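Local coordinates for NAD_Gly3P_dh, NAD-dependent glycerol-3-phosphate dehydrogenase (Streptosporangium roseum, PDB 5OCM), which is an NADP-binding imine reductase that probably uses NADPH to reduce imines to amines, at residues V65-H70 against N91-T96; T7-G12 against T30-S35; G20-D25 against L149-A154. All blocks are in the same frame, centred on the assembly; numbering follows the deposited sequence.

Contact 1: V65-H70 against N91-T96; sequences VCVSDH and NLTSGT. With NAP (NADP nicotinamide-adenine-dinucleotide phosphate), chain G.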
loop_
_atom_site.group_PDB
_atom_site.type_symbol
_atom_site.label_atom_id
_atom_site.label_comp_id
_atom_site.label_asym_id
_atom_site.label_seq_id
_atom_site.Cartn_x
_atom_site.Cartn_y
_atom_site.Cartn_z
ATOM N N VAL A 65 28.871 1.980 5.212
ATOM C CA VAL A 65 28.916 2.776 4.011
ATOM C C VAL A 65 27.496 3.008 3.518
ATOM O O VAL A 65 26.704 2.042 3.404
ATOM C CB VAL A 65 29.824 2.185 2.889
ATOM C CG1 VAL A 65 29.728 0.741 2.711
ATOM C CG2 VAL A 65 29.739 2.957 1.595
ATOM N N CYS A 66 27.212 4.245 3.127
ATOM C CA CYS A 66 25.876 4.600 2.595
ATOM C C CYS A 66 26.053 5.672 1.549
ATOM O O CYS A 66 25.998 6.853 1.833
ATOM C CB CYS A 66 24.953 5.004 3.697
ATOM S SG CYS A 66 23.244 5.257 3.103
ATOM N N VAL A 67 26.386 5.221 0.331
ATOM C CA VAL A 67 26.611 6.120 -0.815
ATOM C C VAL A 67 25.532 5.864 -1.863
ATOM O O VAL A 67 24.521 5.191 -1.575
ATOM C CB VAL A 67 28.060 6.052 -1.348
ATOM C CG1 VAL A 67 29.010 6.594 -0.286
ATOM C CG2 VAL A 67 28.434 4.619 -1.788
ATOM N N SER A 68 25.655 6.437 -3.055
ATOM C CA SER A 68 24.533 6.398 -4.000
ATOM C C SER A 68 24.260 4.964 -4.538
ATOM O O SER A 68 23.160 4.454 -4.400
ATOM C CB SER A 68 24.803 7.388 -5.149
ATOM O OG SER A 68 26.084 7.023 -5.709
ATOM N N ASP A 69 25.268 4.315 -5.090
ATOM C CA ASP A 69 25.066 3.024 -5.750
ATOM C C ASP A 69 26.329 2.190 -5.705
ATOM O O ASP A 69 27.332 2.610 -5.161
ATOM C CB ASP A 69 24.577 3.248 -7.198
ATOM C CG ASP A 69 25.593 4.034 -8.046
ATOM O OD1 ASP A 69 26.830 4.151 -7.717
ATOM O OD2 ASP A 69 25.164 4.464 -9.130
ATOM N N HIS A 70 26.246 1.013 -6.279
ATOM C CA HIS A 70 27.317 0.021 -6.260
ATOM C C HIS A 70 28.625 0.566 -6.835
ATOM O O HIS A 70 29.730 0.280 -6.332
ATOM C CB HIS A 70 26.889 -1.211 -7.074
ATOM C CG HIS A 70 27.868 -2.351 -7.013
ATOM N ND1 HIS A 70 28.553 -2.827 -8.110
ATOM C CD2 HIS A 70 28.253 -3.121 -5.978
ATOM C CE1 HIS A 70 29.208 -3.933 -7.760
ATOM N NE2 HIS A 70 29.202 -3.998 -6.451
ATOM N N ASN A 91 27.309 -2.517 4.548
ATOM C CA ASN A 91 26.957 -1.742 3.368
ATOM C C ASN A 91 25.462 -1.556 3.311
ATOM O O ASN A 91 24.723 -2.531 3.213
ATOM C CB ASN A 91 27.457 -2.468 2.131
ATOM C CG ASN A 91 27.188 -1.702 0.835
ATOM O OD1 ASN A 91 26.806 -0.519 0.844
ATOM N ND2 ASN A 91 27.518 -2.370 -0.293
ATOM N N LEU A 92 25.033 -0.315 3.450
ATOM C CA LEU A 92 23.614 0.072 3.450
ATOM C C LEU A 92 23.233 0.818 2.168
ATOM O O LEU A 92 22.152 1.454 2.061
ATOM C CB LEU A 92 23.286 0.907 4.696
ATOM C CG LEU A 92 23.496 0.204 6.050
ATOM C CD1 LEU A 92 23.125 1.107 7.218
ATOM C CD2 LEU A 92 22.761 -1.119 6.086
ATOM N N THR A 93 24.115 0.767 1.163
ATOM C CA THR A 93 23.827 1.378 -0.137
ATOM C C THR A 93 22.791 0.535 -0.909
ATOM O O THR A 93 22.891 -0.667 -0.910
ATOM C CB THR A 93 25.145 1.465 -0.945
ATOM O OG1 THR A 93 26.096 2.213 -0.149
ATOM C CG2 THR A 93 24.951 2.116 -2.265
ATOM N N SER A 94 21.843 1.168 -1.589
ATOM C CA SER A 94 20.890 0.451 -2.448
ATOM C C SER A 94 21.584 -0.278 -3.600
ATOM O O SER A 94 22.609 0.151 -4.102
ATOM C CB SER A 94 19.820 1.384 -2.992
ATOM O OG SER A 94 19.222 2.101 -1.970
ATOM N N GLY A 95 20.990 -1.389 -4.016
ATOM C CA GLY A 95 21.511 -2.115 -5.194
ATOM C C GLY A 95 20.770 -3.409 -5.426
ATOM O O GLY A 95 19.735 -3.642 -4.807
ATOM N N THR A 96 21.312 -4.243 -6.284
ATOM C CA THR A 96 20.694 -5.528 -6.660
ATOM C C THR A 96 21.388 -6.656 -5.877
ATOM O O THR A 96 22.486 -6.478 -5.306
ATOM C CB THR A 96 20.884 -5.811 -8.150
ATOM O OG1 THR A 96 22.290 -5.905 -8.438
ATOM C CG2 THR A 96 20.250 -4.686 -8.999
HETATM P PA NAP G . 22.301 11.343 -1.502
HETATM O O1A NAP G . 21.773 12.478 -0.626
HETATM O O2A NAP G . 22.151 11.671 -2.917
HETATM O O5B NAP G . 23.850 10.958 -1.152
HETATM C C5B NAP G . 24.636 10.248 -2.103
HETATM C C4B NAP G . 25.933 10.013 -1.367
HETATM O O4B NAP G . 26.803 9.167 -2.096
HETATM C C3B NAP G . 26.736 11.311 -1.034
HETATM O O3B NAP G . 27.370 11.220 0.264
HETATM C C2B NAP G . 27.786 11.301 -2.164
HETATM O O2B NAP G . 28.943 12.121 -1.918
HETATM C C1B NAP G . 28.086 9.829 -2.244
HETATM N N9A NAP G . 28.724 9.427 -3.483
HETATM C C8A NAP G . 28.207 9.358 -4.713
HETATM N N7A NAP G . 29.101 8.931 -5.593
HETATM C C5A NAP G . 30.237 8.727 -4.896
HETATM C C6A NAP G . 31.577 8.267 -5.214
HETATM N N6A NAP G . 31.897 7.929 -6.523
HETATM N N1A NAP G . 32.510 8.274 -4.236
HETATM C C2A NAP G . 32.215 8.606 -2.960
HETATM N N3A NAP G . 30.990 9.015 -2.571
HETATM C C4A NAP G . 30.012 9.069 -3.509
HETATM O O3 NAP G . 21.553 9.963 -1.319
HETATM P PN NAP G . 20.890 9.456 0.097
HETATM O O1N NAP G . 19.453 9.785 0.097
HETATM O O2N NAP G . 21.862 9.692 1.265
HETATM O O5D NAP G . 20.942 7.899 -0.333
HETATM C C5D NAP G . 22.139 7.160 -0.075
HETATM C C4D NAP G . 21.790 5.694 -0.228
HETATM O O4D NAP G . 20.761 5.351 0.795
HETATM C C3D NAP G . 21.265 5.386 -1.646
HETATM O O3D NAP G . 21.722 4.096 -2.089
HETATM C C2D NAP G . 19.750 5.377 -1.382
HETATM O O2D NAP G . 18.950 4.638 -2.318
HETATM C C1D NAP G . 19.711 4.790 0.055
HETATM N N1N NAP G . 18.491 5.099 0.773
HETATM C C2N NAP G . 18.106 6.346 0.957
HETATM C C3N NAP G . 16.904 6.639 1.628
HETATM C C7N NAP G . 16.378 8.013 1.804
HETATM O O7N NAP G . 15.228 8.083 2.289
HETATM N N7N NAP G . 17.085 9.049 1.449
HETATM C C4N NAP G . 16.143 5.586 2.162
HETATM C C5N NAP G . 16.646 4.295 2.037
HETATM C C6N NAP G . 17.824 4.099 1.336
HETATM P P2B NAP G . 28.900 13.680 -2.295
HETATM O O1X NAP G . 28.207 14.347 -1.154
HETATM O O2X NAP G . 30.359 13.930 -2.475
HETATM O O3X NAP G . 28.256 13.730 -3.682
HETATM O O HOH W 1 23.745 -0.120 -6.732
#

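Contact 2: T7-G12 against T30-S35; sequences TVLGLG and TVWNRS. With NAP (NADP nicotinamide-adenine-dinucleotide phosphate), chain G.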
loop_
_atom_site.group_PDB
_atom_site.type_symbol
_atom_site.label_atom_id
_atom_site.label_comp_id
_atom_site.label_asym_id
_atom_site.label_seq_id
_atom_site.Cartn_x
_atom_site.Cartn_y
_atom_site.Cartn_z
ATOM N N THR A 7 32.309 4.125 12.194
ATOM C CA THR A 7 32.581 5.034 11.083
ATOM C C THR A 7 31.408 4.993 10.079
ATOM O O THR A 7 30.906 3.913 9.778
ATOM C CB THR A 7 33.896 4.665 10.382
ATOM O OG1 THR A 7 34.988 5.002 11.283
ATOM C CG2 THR A 7 34.066 5.434 9.080
ATOM N N VAL A 8 30.976 6.176 9.610
ATOM C CA VAL A 8 30.052 6.291 8.533
ATOM C C VAL A 8 30.769 6.950 7.338
ATOM O O VAL A 8 31.334 8.073 7.460
ATOM C CB VAL A 8 28.799 7.109 8.901
ATOM C CG1 VAL A 8 27.861 7.248 7.694
ATOM C CG2 VAL A 8 28.090 6.453 10.089
ATOM N N LEU A 9 30.790 6.232 6.206
ATOM C CA LEU A 9 31.264 6.752 4.938
ATOM C C LEU A 9 30.069 7.065 4.056
ATOM O O LEU A 9 29.324 6.159 3.693
ATOM C CB LEU A 9 32.145 5.730 4.229
ATOM C CG LEU A 9 33.277 5.124 5.049
ATOM C CD1 LEU A 9 34.034 4.062 4.254
ATOM C CD2 LEU A 9 34.253 6.188 5.532
ATOM N N GLY A 10 29.914 8.342 3.727
ATOM C CA GLY A 10 28.832 8.846 2.904
ATOM C C GLY A 10 27.866 9.647 3.749
ATOM O O GLY A 10 27.228 9.096 4.650
ATOM N N LEU A 11 27.800 10.945 3.486
ATOM C CA LEU A 11 27.010 11.882 4.273
ATOM C C LEU A 11 26.008 12.613 3.407
ATOM O O LEU A 11 25.854 13.838 3.511
ATOM C CB LEU A 11 27.903 12.864 5.009
ATOM C CG LEU A 11 28.873 12.256 5.967
ATOM C CD1 LEU A 11 29.741 13.352 6.605
ATOM C CD2 LEU A 11 28.240 11.358 7.055
ATOM N N GLY A 12 25.262 11.833 2.642
ATOM C CA GLY A 12 24.034 12.338 2.000
ATOM C C GLY A 12 22.927 12.479 2.998
ATOM O O GLY A 12 23.147 12.445 4.209
ATOM N N THR A 30 33.093 8.458 13.852
ATOM C CA THR A 30 33.900 9.133 12.843
ATOM C C THR A 30 33.124 9.156 11.514
ATOM O O THR A 30 32.467 8.170 11.138
ATOM C CB THR A 30 35.241 8.436 12.635
ATOM O OG1 THR A 30 36.005 8.524 13.863
ATOM C CG2 THR A 30 36.045 9.047 11.512
ATOM N N VAL A 31 33.134 10.296 10.829
ATOM C CA VAL A 31 32.476 10.453 9.566
ATOM C C VAL A 31 33.379 10.952 8.448
ATOM O O VAL A 31 34.373 11.615 8.686
ATOM C CB VAL A 31 31.259 11.405 9.690
ATOM C CG1 VAL A 31 30.298 10.911 10.777
ATOM C CG2 VAL A 31 31.686 12.812 9.970
ATOM N N TRP A 32 32.995 10.649 7.203
ATOM C CA TRP A 32 33.704 11.106 6.012
ATOM C C TRP A 32 32.723 11.157 4.865
ATOM O O TRP A 32 31.798 10.330 4.761
ATOM C CB TRP A 32 34.863 10.172 5.651
ATOM C CG TRP A 32 35.499 10.511 4.327
ATOM C CD1 TRP A 32 36.485 11.446 4.071
ATOM C CD2 TRP A 32 35.164 9.964 3.050
ATOM N NE1 TRP A 32 36.781 11.498 2.752
ATOM C CE2 TRP A 32 35.986 10.604 2.083
ATOM C CE3 TRP A 32 34.225 9.026 2.617
ATOM C CZ2 TRP A 32 35.933 10.297 0.720
ATOM C CZ3 TRP A 32 34.167 8.724 1.235
ATOM C CH2 TRP A 32 35.021 9.345 0.331
ATOM N N ASN A 33 32.931 12.121 3.976
ATOM C CA ASN A 33 32.168 12.281 2.730
ATOM C C ASN A 33 33.128 12.724 1.643
ATOM O O ASN A 33 34.066 13.488 1.925
ATOM C CB ASN A 33 31.096 13.348 2.904
ATOM C CG ASN A 33 30.086 13.340 1.757
ATOM O OD1 ASN A 33 29.442 12.276 1.496
ATOM N ND2 ASN A 33 29.961 14.489 1.041
ATOM N N ARG A 34 32.884 12.308 0.413
ATOM C CA ARG A 34 33.732 12.743 -0.732
ATOM C C ARG A 34 33.838 14.237 -0.814
ATOM O O ARG A 34 34.928 14.748 -0.928
ATOM C CB ARG A 34 33.142 12.168 -2.030
ATOM C CG ARG A 34 33.700 12.788 -3.297
ATOM C CD ARG A 34 33.095 12.109 -4.497
ATOM N NE ARG A 34 31.684 12.418 -4.652
ATOM C CZ ARG A 34 30.954 12.067 -5.705
ATOM N NH1 ARG A 34 29.674 12.390 -5.763
ATOM N NH2 ARG A 34 31.499 11.392 -6.728
ATOM N N SER A 35 32.710 14.920 -0.768
ATOM C CA SER A 35 32.666 16.388 -0.792
ATOM C C SER A 35 32.725 16.982 0.588
ATOM O O SER A 35 31.986 16.571 1.467
ATOM C CB SER A 35 31.356 16.855 -1.451
ATOM O OG SER A 35 31.302 16.381 -2.772
HETATM P PA NAP G . 22.301 11.343 -1.502
HETATM O O1A NAP G . 21.773 12.478 -0.626
HETATM O O2A NAP G . 22.151 11.671 -2.917
HETATM O O5B NAP G . 23.850 10.958 -1.152
HETATM C C5B NAP G . 24.636 10.248 -2.103
HETATM C C4B NAP G . 25.933 10.013 -1.367
HETATM O O4B NAP G . 26.803 9.167 -2.096
HETATM C C3B NAP G . 26.736 11.311 -1.034
HETATM O O3B NAP G . 27.370 11.220 0.264
HETATM C C2B NAP G . 27.786 11.301 -2.164
HETATM O O2B NAP G . 28.943 12.121 -1.918
HETATM C C1B NAP G . 28.086 9.829 -2.244
HETATM N N9A NAP G . 28.724 9.427 -3.483
HETATM C C8A NAP G . 28.207 9.358 -4.713
HETATM N N7A NAP G . 29.101 8.931 -5.593
HETATM C C5A NAP G . 30.237 8.727 -4.896
HETATM C C6A NAP G . 31.577 8.267 -5.214
HETATM N N6A NAP G . 31.897 7.929 -6.523
HETATM N N1A NAP G . 32.510 8.274 -4.236
HETATM C C2A NAP G . 32.215 8.606 -2.960
HETATM N N3A NAP G . 30.990 9.015 -2.571
HETATM C C4A NAP G . 30.012 9.069 -3.509
HETATM O O3 NAP G . 21.553 9.963 -1.319
HETATM P PN NAP G . 20.890 9.456 0.097
HETATM O O1N NAP G . 19.453 9.785 0.097
HETATM O O2N NAP G . 21.862 9.692 1.265
HETATM O O5D NAP G . 20.942 7.899 -0.333
HETATM C C5D NAP G . 22.139 7.160 -0.075
HETATM C C4D NAP G . 21.790 5.694 -0.228
HETATM O O4D NAP G . 20.761 5.351 0.795
HETATM C C3D NAP G . 21.265 5.386 -1.646
HETATM O O3D NAP G . 21.722 4.096 -2.089
HETATM C C2D NAP G . 19.750 5.377 -1.382
HETATM O O2D NAP G . 18.950 4.638 -2.318
HETATM C C1D NAP G . 19.711 4.790 0.055
HETATM N N1N NAP G . 18.491 5.099 0.773
HETATM C C2N NAP G . 18.106 6.346 0.957
HETATM C C3N NAP G . 16.904 6.639 1.628
HETATM C C7N NAP G . 16.378 8.013 1.804
HETATM O O7N NAP G . 15.228 8.083 2.289
HETATM N N7N NAP G . 17.085 9.049 1.449
HETATM C C4N NAP G . 16.143 5.586 2.162
HETATM C C5N NAP G . 16.646 4.295 2.037
HETATM C C6N NAP G . 17.824 4.099 1.336
HETATM P P2B NAP G . 28.900 13.680 -2.295
HETATM O O1X NAP G . 28.207 14.347 -1.154
HETATM O O2X NAP G . 30.359 13.930 -2.475
HETATM O O3X NAP G . 28.256 13.730 -3.682
#

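Contact 3: G20-D25 against L149-A154; sequences GAFLKD and LRSLGA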
loop_
_atom_site.group_PDB
_atom_site.type_symbol
_atom_site.label_atom_id
_atom_site.label_comp_id
_atom_site.label_asym_id
_atom_site.label_seq_id
_atom_site.Cartn_x
_atom_site.Cartn_y
_atom_site.Cartn_z
ATOM N N GLY A 20 24.019 10.649 12.755
ATOM C CA GLY A 20 23.274 11.267 13.855
ATOM C C GLY A 20 22.685 10.289 14.866
ATOM O O GLY A 20 22.694 10.544 16.073
ATOM N N ALA A 21 22.184 9.143 14.381
ATOM C CA ALA A 21 21.598 8.140 15.253
ATOM C C ALA A 21 22.648 7.448 16.084
ATOM O O ALA A 21 22.435 7.179 17.285
ATOM C CB ALA A 21 20.812 7.121 14.430
ATOM N N PHE A 22 23.803 7.164 15.497
ATOM C CA PHE A 22 24.896 6.594 16.266
ATOM C C PHE A 22 25.337 7.564 17.376
ATOM O O PHE A 22 25.558 7.125 18.511
ATOM C CB PHE A 22 26.084 6.203 15.398
ATOM C CG PHE A 22 25.866 4.992 14.545
ATOM C CD1 PHE A 22 25.450 3.795 15.078
ATOM C CD2 PHE A 22 26.140 5.057 13.138
ATOM C CE1 PHE A 22 25.305 2.671 14.269
ATOM C CE2 PHE A 22 25.977 3.962 12.343
ATOM C CZ PHE A 22 25.561 2.758 12.906
ATOM N N LEU A 23 25.403 8.851 17.064
ATOM C CA LEU A 23 25.805 9.858 18.033
ATOM C C LEU A 23 24.773 10.008 19.158
ATOM O O LEU A 23 25.151 10.091 20.346
ATOM C CB LEU A 23 26.020 11.201 17.359
ATOM C CG LEU A 23 27.249 11.312 16.456
ATOM C CD1 LEU A 23 27.110 12.529 15.575
ATOM C CD2 LEU A 23 28.524 11.377 17.324
ATOM N N LYS A 24 23.490 9.996 18.804
ATOM C CA LYS A 24 22.390 10.077 19.795
ATOM C C LYS A 24 22.427 8.988 20.814
ATOM O O LYS A 24 22.071 9.196 21.988
ATOM C CB LYS A 24 21.038 10.084 19.061
ATOM C CG LYS A 24 19.804 9.978 19.958
ATOM C CD LYS A 24 18.485 10.145 19.166
ATOM C CE LYS A 24 18.138 8.903 18.356
ATOM N NZ LYS A 24 17.981 7.592 19.171
ATOM N N ASP A 25 22.856 7.793 20.407
ATOM C CA ASP A 25 22.967 6.672 21.323
ATOM C C ASP A 25 24.300 6.541 22.022
ATOM O O ASP A 25 24.560 5.528 22.661
ATOM C CB ASP A 25 22.591 5.376 20.646
ATOM C CG ASP A 25 21.058 5.166 20.607
ATOM O OD1 ASP A 25 20.246 6.066 21.043
ATOM O OD2 ASP A 25 20.694 4.081 20.130
ATOM N N LEU A 149 24.190 -1.718 15.881
ATOM C CA LEU A 149 23.304 -1.528 14.723
ATOM C C LEU A 149 21.900 -1.109 15.154
ATOM O O LEU A 149 21.252 -0.321 14.449
ATOM C CB LEU A 149 23.219 -2.791 13.873
ATOM C CG LEU A 149 24.578 -3.056 13.164
ATOM C CD1 LEU A 149 24.619 -4.460 12.560
ATOM C CD2 LEU A 149 24.996 -1.984 12.162
ATOM N N ARG A 150 21.451 -1.601 16.307
ATOM C CA ARG A 150 20.119 -1.225 16.819
ATOM C C ARG A 150 19.949 0.259 17.093
ATOM O O ARG A 150 18.800 0.746 17.176
ATOM C CB ARG A 150 19.709 -2.051 18.067
ATOM C CG ARG A 150 19.241 -3.460 17.699
ATOM C CD ARG A 150 18.925 -4.408 18.877
ATOM N NE ARG A 150 17.831 -3.774 19.632
ATOM C CZ ARG A 150 16.521 -3.786 19.278
ATOM N NH1 ARG A 150 16.072 -4.476 18.218
ATOM N NH2 ARG A 150 15.654 -3.090 20.021
ATOM N N SER A 151 21.029 1.038 17.180
ATOM C CA SER A 151 20.903 2.482 17.253
ATOM C C SER A 151 20.151 3.092 16.090
ATOM O O SER A 151 19.573 4.169 16.211
ATOM C CB SER A 151 22.288 3.154 17.338
ATOM O OG SER A 151 22.884 2.793 18.576
ATOM N N LEU A 152 20.212 2.419 14.940
ATOM C CA LEU A 152 19.551 2.906 13.721
ATOM C C LEU A 152 18.052 2.627 13.733
ATOM O O LEU A 152 17.292 3.285 13.030
ATOM C CB LEU A 152 20.172 2.309 12.498
ATOM C CG LEU A 152 21.683 2.476 12.364
ATOM C CD1 LEU A 152 22.203 1.791 11.120
ATOM C CD2 LEU A 152 22.068 3.961 12.383
ATOM N N GLY A 153 17.622 1.684 14.550
ATOM C CA GLY A 153 16.210 1.304 14.625
ATOM C C GLY A 153 15.940 0.031 15.360
ATOM O O GLY A 153 16.662 -0.959 15.199
ATOM N N ALA A 154 14.868 0.040 16.134
ATOM C CA ALA A 154 14.488 -1.174 16.865
ATOM C C ALA A 154 13.996 -2.275 15.947
ATOM O O ALA A 154 13.989 -3.408 16.335
ATOM C CB ALA A 154 13.417 -0.886 17.935
#

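Contact 1: V65-H70 against N91-T96
Thr93 and Val67 meet where two loops run together, through a backbone-to-side-chain hydrogen bond: Val67 N donates to Thr93 OG1 at 3.1 Å and 163°. The same hydroxyl hands its proton to Asn91 OD1, so its rotation is fixed by a partner on each segment. Asn91 OD1 also accepts from Thr93 N at 3.0 Å, which closes an Asx turn; this amide comes from above the carbonyl plane, while the hydroxyl lies in it. With CG anti to the backbone N (chi1 -177°), the Asn91 carboxamide runs forward along its own segment to reach both donors, and its ND2 is held by Tyr114 OH. One backbone bond, Leu92 N to Val65 O at 2.9 Å, continues the parallel pairing of Val65 with Asn91 where strands 62-65 and 88-91 give way to loops.

These are the C-terminal ends of neighbouring parallel strands in a Rossmann-type domain, where the dinucleotide binds along the C-terminal edge of the sheet. The nicotinamide ribose of NADP sits over both loops: its O3D accepts from Ser94 N at 3.0 Å and lies 2.7 Å from Ser68 O, with Val67 O also close enough to compete for its proton. Ser94 OG and ribose O2D are hydrogen-bonded at 2.6 Å. Ser94 also touches the bound trifluoroacetophenone hydrate, so it faces both cofactor and ligand.

Van der Waals contacts surround these bonds. Thr93 CG2 lies 3.2 Å from Val67 O and also meets Ser68 O and Asp69 N, and Val65 CG1 packs on the Asn91 side chain. Cys66 SG reaches the ribose ring oxygen O4D at 3.4 Å.

Farther along, a water bridges His70 N and Ser94 O; Asp69 is the N-cap of helix 70-77, its OD1 accepting from Ala72 N.

Contact 2: T7-G12 against T30-S35
Val8 and its neighbours pair in parallel with Val31 and its neighbours, the strand axes 4.7 Å apart and only 10° from alignment. Val8 N donates to Thr30 O, Trp32 N to Val8 O, and Gly10 N to Trp32 O at 2.9 Å and a nearly straight 177°.

On one sheet face Thr7 and Thr30 lie side by side, and Leu9 CD2 packs 4.0 Å from Trp32 CB. On the other, Leu11 reaches back at about a right angle to Val31, its CD1 3.9 Å from Val31 CG2. Past the strand ends the polar contact is made by the Asn33 carboxamide. Its OD1 takes Leu11 N at 2.9 Å, from above the carbonyl plane, and the NADP hydroxyl O3B at 2.6 Å; its ND2 binds phosphate oxygen O1X and Ser35 O. An alanine here would probably leave O3B and Leu11 N without their shared acceptor and O1X without the ND2 donor. Arg34 lays its guanidinium flat over the adenine, C5A 3.4 Å from its plane, while NE and NH1 grip phosphate oxygens O2X and O3X; Ser35 OG donates to O2X at 2.6 Å. At Gly12 a CB would run into NADP O5B. The two strands belong to the first beta-alpha-beta unit of a Rossmann fold, joined through helix 13-24, with its glycine-rich turn and a 2'-phosphate site consistent with a preference for NADP.

Contact 3: G20-D25 against L149-A154
Leu152 CD2 sits over one face of the Phe22 ring, 3.9 Å from the centroid and 17° off the normal, a CH-pi contact displaced toward the rim at CZ. The contact belongs to the Rossmann-type domain: helix 13-24, the first crossover helix, is packed at its C-terminal end against the 3-10 turn that leads from helix 139-149 into strand 155-160. Ser151 CB approaches the same ring obliquely, 3.9 Å from Phe22 CD1. The ring also touches Val6 and Val8, lying between the sheet and the 149-154 corner.

Phe22 CG is anti to the carbonyl carbon (chi1 -72°), which lets the CZ end of the ring reach Leu152. Next to it, Ala21 CB lies 4.0 Å from Leu152 CD2 and 3.7 Å from Ser151 O. Leu152 thus has an apolar partner in two successive helix residues.

The polar part lies at the end of the helix, where Asp25 leaves helical geometry. Asp25 OD1 and Lys24 NZ form a salt bridge whose hydrogen bond is weak, and NZ also binds Gly127 O. Ser151 OG, which also pairs with His27 NE2, donates to Asp25 OD2 at 3.0 Å, meeting the carboxylate on its anti side and 16° out of plane.

All three contacts lie in the N-terminal Rossmann-type domain. Contacts 1 and 2, centres 13 Å apart, form the cofactor-binding edge of one parallel sheet: contact 2 holds the adenosine half of NADP, contact 1 its nicotinamide ribose. They join where Cys66 N comes within 2.9 Å of Leu9 O, a probable hydrogen bond. Along the chain contact 2 closes before contact 1 opens, whereas contact 3 starts on helix 13-24, between the strands of contact 2, and closes beyond contact 1. Its centre lies 16 Å from contact 2 and 19 Å from contact 1; it packs the first crossover helix on the domain's later part, the Leu152 side chain about 11 Å from NADP at their nearest atoms.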